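Local coordinates for protein Crov588 (Cafeteriavirus, PDB 6NYR) that is of unknown function but folds into a nearly closed ring of short leucine-rich repeats of the FNIP type, at residues 177-188 / 198-209. Sequence-based numbering, arbitrary orientation.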
loop_
_atom_site.group_PDB
_atom_site.type_symbol
_atom_site.label_atom_id
_atom_site.label_comp_id
_atom_site.label_asym_id
_atom_site.label_seq_id
_atom_site.Cartn_x
_atom_site.Cartn_y
_atom_site.Cartn_z
ATOM N N LYS A 177 4.822 -34.843 16.361
ATOM C CA LYS A 177 4.058 -34.702 17.592
ATOM C C LYS A 177 4.801 -33.800 18.569
ATOM O O LYS A 177 6.034 -33.804 18.638
ATOM C CB LYS A 177 3.807 -36.079 18.208
ATOM C CG LYS A 177 2.949 -36.078 19.469
ATOM C CD LYS A 177 1.598 -35.415 19.245
ATOM C CE LYS A 177 0.788 -35.347 20.539
ATOM N NZ LYS A 177 0.123 -36.639 20.874
ATOM N N ILE A 178 4.034 -33.013 19.317
ATOM C CA ILE A 178 4.545 -32.182 20.401
ATOM C C ILE A 178 3.925 -32.682 21.695
ATOM O O ILE A 178 2.699 -32.626 21.862
ATOM C CB ILE A 178 4.234 -30.690 20.183
ATOM C CG1 ILE A 178 5.025 -30.176 18.983
ATOM C CG2 ILE A 178 4.528 -29.892 21.444
ATOM C CD1 ILE A 178 4.671 -28.768 18.576
ATOM N N THR A 179 4.767 -33.167 22.610
ATOM C CA THR A 179 4.281 -33.786 23.831
ATOM C C THR A 179 4.503 -32.867 25.040
ATOM O O THR A 179 4.925 -31.712 24.912
ATOM C CB THR A 179 4.955 -35.144 24.071
ATOM O OG1 THR A 179 6.362 -34.958 24.292
ATOM C CG2 THR A 179 4.748 -36.075 22.890
ATOM N N GLU A 180 4.230 -33.412 26.225
ATOM C CA GLU A 180 4.238 -32.652 27.469
ATOM C C GLU A 180 5.633 -32.135 27.793
ATOM O O GLU A 180 6.634 -32.839 27.631
ATOM C CB GLU A 180 3.717 -33.569 28.584
ATOM C CG GLU A 180 3.068 -32.913 29.776
ATOM C CD GLU A 180 2.188 -33.902 30.548
ATOM O OE1 GLU A 180 1.846 -34.964 29.986
ATOM O OE2 GLU A 180 1.844 -33.618 31.713
ATOM N N ASN A 181 5.685 -30.880 28.241
ATOM C CA ASN A 181 6.902 -30.231 28.717
ATOM C C ASN A 181 7.937 -30.018 27.616
ATOM O O ASN A 181 9.133 -29.888 27.908
ATOM C CB ASN A 181 7.537 -31.014 29.873
ATOM C CG ASN A 181 6.575 -31.244 31.021
ATOM O OD1 ASN A 181 6.028 -32.334 31.168
ATOM N ND2 ASN A 181 6.357 -30.215 31.834
ATOM N N VAL A 182 7.510 -29.989 26.358
ATOM C CA VAL A 182 8.413 -29.679 25.256
ATOM C C VAL A 182 8.459 -28.181 24.991
ATOM O O VAL A 182 9.533 -27.616 24.777
ATOM C CB VAL A 182 7.981 -30.452 23.993
ATOM C CG1 VAL A 182 8.792 -29.998 22.787
ATOM C CG2 VAL A 182 8.121 -31.953 24.208
ATOM N N LEU A 183 7.304 -27.530 25.002
ATOM C CA LEU A 183 7.214 -26.094 24.778
ATOM C C LEU A 183 7.575 -25.348 26.056
ATOM O O LEU A 183 7.030 -25.657 27.122
ATOM C CB LEU A 183 5.803 -25.729 24.333
ATOM C CG LEU A 183 5.329 -26.366 23.025
ATOM C CD1 LEU A 183 3.859 -26.033 22.788
ATOM C CD2 LEU A 183 6.174 -25.910 21.851
ATOM N N PRO A 184 8.480 -24.370 25.992
ATOM C CA PRO A 184 8.894 -23.687 27.224
ATOM C C PRO A 184 7.753 -22.926 27.887
ATOM O O PRO A 184 6.801 -22.481 27.238
ATOM C CB PRO A 184 10.017 -22.747 26.763
ATOM C CG PRO A 184 9.950 -22.711 25.266
ATOM C CD PRO A 184 9.312 -23.997 24.829
ATOM N N ASN A 185 7.870 -22.784 29.210
ATOM C CA ASN A 185 6.894 -22.072 30.019
ATOM C C ASN A 185 6.865 -20.580 29.729
ATOM O O ASN A 185 5.963 -19.887 30.213
ATOM C CB ASN A 185 7.229 -22.283 31.498
ATOM C CG ASN A 185 6.866 -23.665 31.998
ATOM O OD1 ASN A 185 5.747 -24.137 31.802
ATOM N ND2 ASN A 185 7.820 -24.331 32.640
ATOM N N SER A 186 7.830 -20.081 28.963
ATOM C CA SER A 186 7.918 -18.675 28.594
ATOM C C SER A 186 7.292 -18.355 27.244
ATOM O O SER A 186 7.189 -17.172 26.897
ATOM C CB SER A 186 9.393 -18.249 28.584
ATOM O OG SER A 186 10.175 -19.169 27.830
ATOM N N LEU A 187 6.860 -19.361 26.492
ATOM C CA LEU A 187 6.431 -19.146 25.116
ATOM C C LEU A 187 5.126 -18.360 25.072
ATOM O O LEU A 187 4.193 -18.623 25.835
ATOM C CB LEU A 187 6.272 -20.494 24.416
ATOM C CG LEU A 187 6.291 -20.519 22.892
ATOM C CD1 LEU A 187 7.658 -20.120 22.362
ATOM C CD2 LEU A 187 5.906 -21.908 22.386
ATOM N N THR A 188 5.072 -17.384 24.166
ATOM C CA THR A 188 3.906 -16.530 24.002
ATOM C C THR A 188 3.320 -16.563 22.597
ATOM O O THR A 188 2.101 -16.447 22.450
ATOM C CB THR A 188 4.257 -15.069 24.331
ATOM O OG1 THR A 188 5.226 -14.585 23.391
ATOM C CG2 THR A 188 4.822 -14.949 25.735
ATOM N N GLN A 198 -1.066 -32.670 13.803
ATOM C CA GLN A 198 -0.772 -33.569 14.911
ATOM C C GLN A 198 -1.675 -33.211 16.084
ATOM O O GLN A 198 -1.979 -32.035 16.310
ATOM C CB GLN A 198 0.706 -33.447 15.299
ATOM C CG GLN A 198 1.495 -34.749 15.378
ATOM C CD GLN A 198 1.162 -35.734 14.276
ATOM O OE1 GLN A 198 0.640 -36.817 14.546
ATOM N NE2 GLN A 198 1.451 -35.368 13.034
ATOM N N LYS A 199 -2.119 -34.228 16.817
ATOM C CA LYS A 199 -2.958 -33.990 17.982
ATOM C C LYS A 199 -2.236 -33.110 18.995
ATOM O O LYS A 199 -1.008 -33.147 19.125
ATOM C CB LYS A 199 -3.366 -35.309 18.637
ATOM C CG LYS A 199 -4.490 -36.064 17.934
ATOM C CD LYS A 199 -4.604 -37.489 18.479
ATOM C CE LYS A 199 -5.888 -38.179 18.032
ATOM N NZ LYS A 199 -6.105 -38.150 16.560
ATOM N N ILE A 200 -3.014 -32.286 19.691
ATOM C CA ILE A 200 -2.526 -31.477 20.802
ATOM C C ILE A 200 -3.348 -31.842 22.026
ATOM O O ILE A 200 -4.570 -31.653 22.037
ATOM C CB ILE A 200 -2.611 -29.970 20.507
ATOM C CG1 ILE A 200 -1.724 -29.645 19.307
ATOM C CG2 ILE A 200 -2.202 -29.165 21.729
ATOM C CD1 ILE A 200 -1.625 -28.174 18.984
ATOM N N THR A 201 -2.685 -32.376 23.047
ATOM C CA THR A 201 -3.361 -32.832 24.249
ATOM C C THR A 201 -3.144 -31.836 25.388
ATOM O O THR A 201 -2.524 -30.783 25.228
ATOM C CB THR A 201 -2.869 -34.224 24.649
ATOM O OG1 THR A 201 -1.469 -34.167 24.952
ATOM C CG2 THR A 201 -3.099 -35.221 23.525
ATOM N N GLU A 202 -3.666 -32.188 26.560
ATOM C CA GLU A 202 -3.552 -31.339 27.737
ATOM C C GLU A 202 -2.103 -31.237 28.194
ATOM O O GLU A 202 -1.283 -32.123 27.943
ATOM C CB GLU A 202 -4.417 -31.896 28.868
ATOM C CG GLU A 202 -5.872 -32.111 28.475
ATOM C CD GLU A 202 -6.696 -32.741 29.584
ATOM O OE1 GLU A 202 -6.232 -32.747 30.746
ATOM O OE2 GLU A 202 -7.807 -33.229 29.287
ATOM N N ASN A 203 -1.797 -30.140 28.880
ATOM C CA ASN A 203 -0.477 -29.903 29.456
ATOM C C ASN A 203 0.620 -29.872 28.399
ATOM O O ASN A 203 1.796 -30.094 28.710
ATOM C CB ASN A 203 -0.144 -30.957 30.518
ATOM C CG ASN A 203 -1.129 -30.956 31.669
ATOM O OD1 ASN A 203 -1.493 -29.901 32.189
ATOM N ND2 ASN A 203 -1.571 -32.143 32.071
ATOM N N VAL A 204 0.252 -29.602 27.152
ATOM C CA VAL A 204 1.213 -29.419 26.076
ATOM C C VAL A 204 1.443 -27.944 25.778
ATOM O O VAL A 204 2.582 -27.517 25.597
ATOM C CB VAL A 204 0.740 -30.176 24.816
ATOM C CG1 VAL A 204 1.610 -29.830 23.624
ATOM C CG2 VAL A 204 0.740 -31.681 25.071
ATOM N N LEU A 205 0.379 -27.159 25.712
ATOM C CA LEU A 205 0.506 -25.720 25.508
ATOM C C LEU A 205 0.798 -25.033 26.837
ATOM O O LEU A 205 0.088 -25.273 27.820
ATOM C CB LEU A 205 -0.761 -25.156 24.878
ATOM C CG LEU A 205 -1.057 -25.680 23.467
ATOM C CD1 LEU A 205 -2.383 -25.140 22.959
ATOM C CD2 LEU A 205 0.077 -25.340 22.512
ATOM N N PRO A 206 1.828 -24.193 26.910
ATOM C CA PRO A 206 2.218 -23.617 28.202
ATOM C C PRO A 206 1.237 -22.561 28.687
ATOM O O PRO A 206 0.424 -22.020 27.935
ATOM C CB PRO A 206 3.598 -23.009 27.923
ATOM C CG PRO A 206 3.571 -22.684 26.464
ATOM C CD PRO A 206 2.699 -23.732 25.808
ATOM N N ASN A 207 1.354 -22.259 29.982
ATOM C CA ASN A 207 0.456 -21.345 30.673
ATOM C C ASN A 207 0.650 -19.892 30.281
ATOM O O ASN A 207 -0.047 -19.025 30.821
ATOM C CB ASN A 207 0.678 -21.463 32.183
ATOM C CG ASN A 207 2.016 -20.861 32.621
ATOM O OD1 ASN A 207 2.928 -20.685 31.805
ATOM N ND2 ASN A 207 2.131 -20.538 33.906
ATOM N N SER A 208 1.566 -19.607 29.364
ATOM C CA SER A 208 1.891 -18.242 28.991
ATOM C C SER A 208 1.552 -17.902 27.550
ATOM O O SER A 208 1.766 -16.756 27.135
ATOM C CB SER A 208 3.385 -17.988 29.229
ATOM O OG SER A 208 4.161 -18.996 28.596
ATOM N N LEU A 209 1.014 -18.844 26.784
ATOM C CA LEU A 209 0.795 -18.620 25.361
ATOM C C LEU A 209 -0.349 -17.634 25.150
ATOM O O LEU A 209 -1.419 -17.765 25.750
ATOM C CB LEU A 209 0.485 -19.949 24.673
ATOM C CG LEU A 209 0.612 -20.016 23.151
ATOM C CD1 LEU A 209 2.070 -19.848 22.751
ATOM C CD2 LEU A 209 0.061 -21.324 22.609
HETATM O O HOH W 1 -0.315 -32.983 22.529
HETATM O O HOH W 2 4.848 -29.052 25.667
#
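Two successive coils of a leucine-rich-repeat solenoid stack here through their outer, non-strand arcs: residues 177-188 lead into strand 189-191, and the equivalent run of the next coil, residues 198-209, precedes strand 211-213. Each arc bends through a type II and then a type I beta turn, and with no backbone-to-backbone hydrogen bond between the two runs, side chains and two waters join the coils. Val204 packs between the coils: its CG1 meets CG2 of Ile178 at 3.6 Å, because a chi1 of 171° sets that methyl anti to the backbone N, while CG2 lies against the Thr179 backbone; a short beta-branched side chain suits this close approach. Next along, Leu183 sends CD1 to Leu205 CD2, 3.9 Å away, the two side chains running abreast in a common direction. Both also touch Leu190, so they belong to the leucine ladder filling the core behind the parallel strands. Pro206 lays its ring flank along the preceding coil, with CG 4.0 Å from Leu187 CB; lacking an N-H, it leaves no amide donor to satisfy. Several carbonyls between the coils are bonded by water. One molecule donates to Thr179 O and to Val204 O (2.7 Å) and accepts from Leu183 N, bridging the coils, and a second links Ile178 O to Thr201 N. On the exposed side of the contact, Glu180 lies alongside Asn203 in van der Waals contact, CG 3.3 Å from Asn203 O, its carboxylate plane 29° from that of the amide. Ser208, whose counterpart Ser186 reaches back to Leu165 O, repeats the serine link from coil to coil. A chi1 of 52° tucks its hydroxyl between its own N and carbonyl carbon, placing OG 2.6 Å from Asn185 O and 2.8 Å from Leu187 O, two acceptors competing for one proton.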